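Local atomic coordinates of Bot.2110.4 (Unidentified, PDB entry 5VMR), a protein that probably binds botulinum neurotoxin with a compact three-helix scaffold closed by one disulfide. Residues Lys10-Leu13 and Asp19-Arg22. Sequence-based numbering, arbitrary orientation.
Sequences KFFL and DAAR
The methyl group of Ala20 sits squarely over one face of the Phe12 ring, its CB 3.6 Å from the ring centroid and only 13° off the ring normal, a CH-pi contact in which the carbon lies above the middle of the ring. With CG beside the backbone N and anti to the carbonyl carbon (chi1 -73°), Phe12 carries its ring out to helix 18-28, and the turn about the CB-CG bond (chi2 -40°) brings the face round to the methyl. One border of the ring also reaches backbone: Phe12 CD2 is 3.6 Å from Ala20 O, a van der Waals approach to the carbonyl, while the amide N of Ala20 is hydrogen-bonded to OD1 of Asp17, just before helix 18-28 begins. The two segments belong to successive helices, 3-14 and 18-28, joined by a short turn into a helical hairpin, and the Cys5-Cys28 disulfide ties the same two helices together nearer the other end of the pair. At Ala21 the backbones come nearest, with 5.0 Å between Phe12 CA and Ala21 CA, a spacing that the small alanine permits. Here Phe12 CB lies 3.6 Å from Ala21 N, and the Ala21 methyl is met by two residues: Phe12, whose CB is 3.9 Å from Ala21 CB, and, more closely, one branch of Leu13, whose CD2 is 3.6 Å from Ala21 CB. Leu13 also packs on Ile39 at the C-terminal end of the modelled chain. The Phe12 ring is shared with the partner protein, where an aromatic side chain of the other chain meets it edge-to-face; within helix 3-14, Phe12 CE1 lies in the plane of the Phe11 ring, at its edge.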
loop_
_atom_site.group_PDB
_atom_site.type_symbol
_atom_site.label_atom_id
_atom_site.label_comp_id
_atom_site.label_asym_id
_atom_site.label_seq_id
_atom_site.Cartn_x
_atom_site.Cartn_y
_atom_site.Cartn_z
ATOM N N LYS C 10 -22.301 -22.610 -18.025
ATOM C CA LYS C 10 -20.891 -22.871 -18.287
ATOM C C LYS C 10 -20.099 -22.894 -16.990
ATOM O O LYS C 10 -19.107 -23.619 -16.873
ATOM C CB LYS C 10 -20.283 -21.847 -19.249
ATOM C CG LYS C 10 -18.926 -22.324 -19.747
ATOM C CD LYS C 10 -18.549 -21.739 -21.086
ATOM C CE LYS C 10 -17.455 -22.575 -21.736
ATOM N NZ LYS C 10 -16.624 -23.275 -20.721
ATOM N N PHE C 11 -20.539 -22.106 -16.014
ATOM C CA PHE C 11 -19.915 -22.167 -14.699
ATOM C C PHE C 11 -20.053 -23.575 -14.140
ATOM O O PHE C 11 -19.064 -24.205 -13.718
ATOM C CB PHE C 11 -20.545 -21.185 -13.723
ATOM C CG PHE C 11 -20.031 -21.337 -12.328
ATOM C CD1 PHE C 11 -18.768 -20.860 -11.988
ATOM C CD2 PHE C 11 -20.778 -22.007 -11.363
ATOM C CE1 PHE C 11 -18.269 -21.011 -10.696
ATOM C CE2 PHE C 11 -20.288 -22.173 -10.067
ATOM C CZ PHE C 11 -19.028 -21.670 -9.730
ATOM N N PHE C 12 -21.278 -24.088 -14.172
ATOM C CA PHE C 12 -21.491 -25.424 -13.638
ATOM C C PHE C 12 -20.644 -26.419 -14.412
ATOM O O PHE C 12 -20.007 -27.242 -13.797
ATOM C CB PHE C 12 -22.972 -25.803 -13.642
ATOM C CG PHE C 12 -23.766 -25.076 -12.596
ATOM C CD1 PHE C 12 -23.222 -24.864 -11.337
ATOM C CD2 PHE C 12 -25.044 -24.613 -12.856
ATOM C CE1 PHE C 12 -23.931 -24.184 -10.358
ATOM C CE2 PHE C 12 -25.766 -23.939 -11.875
ATOM C CZ PHE C 12 -25.207 -23.727 -10.627
ATOM N N LEU C 13 -20.535 -26.291 -15.732
ATOM C CA LEU C 13 -19.609 -27.156 -16.479
ATOM C C LEU C 13 -18.152 -26.968 -16.044
ATOM O O LEU C 13 -17.376 -27.915 -15.965
ATOM C CB LEU C 13 -19.721 -26.888 -17.983
ATOM C CG LEU C 13 -21.068 -27.227 -18.624
ATOM C CD1 LEU C 13 -21.071 -26.828 -20.082
ATOM C CD2 LEU C 13 -21.334 -28.710 -18.485
ATOM N N ASP C 19 -24.637 -32.267 -13.525
ATOM C CA ASP C 19 -26.034 -32.284 -13.125
ATOM C C ASP C 19 -26.646 -30.889 -13.052
ATOM O O ASP C 19 -27.690 -30.629 -13.653
ATOM C CB ASP C 19 -26.169 -32.958 -11.760
ATOM C CG ASP C 19 -27.605 -33.270 -11.407
ATOM O OD1 ASP C 19 -28.463 -33.259 -12.314
ATOM O OD2 ASP C 19 -27.885 -33.485 -10.211
ATOM N N ALA C 20 -26.006 -30.007 -12.287
ATOM C CA ALA C 20 -26.461 -28.626 -12.154
ATOM C C ALA C 20 -26.491 -27.930 -13.514
ATOM O O ALA C 20 -27.409 -27.160 -13.805
ATOM C CB ALA C 20 -25.569 -27.865 -11.180
ATOM N N ALA C 21 -25.500 -28.234 -14.347
ATOM C CA ALA C 21 -25.465 -27.724 -15.712
ATOM C C ALA C 21 -26.751 -28.100 -16.451
ATOM O O ALA C 21 -27.422 -27.237 -17.027
ATOM C CB ALA C 21 -24.239 -28.258 -16.452
ATOM N N ARG C 22 -27.098 -29.385 -16.402
ATOM C CA ARG C 22 -28.314 -29.888 -17.042
ATOM C C ARG C 22 -29.565 -29.221 -16.481
ATOM O O ARG C 22 -30.442 -28.793 -17.234
ATOM C CB ARG C 22 -28.423 -31.402 -16.869
ATOM C CG ARG C 22 -28.361 -32.191 -18.160
ATOM C CD ARG C 22 -28.379 -33.685 -17.876
ATOM N NE ARG C 22 -27.343 -34.390 -18.622
ATOM C CZ ARG C 22 -26.239 -34.889 -18.076
ATOM N NH1 ARG C 22 -26.017 -34.763 -16.770
ATOM N NH2 ARG C 22 -25.354 -35.517 -18.837
#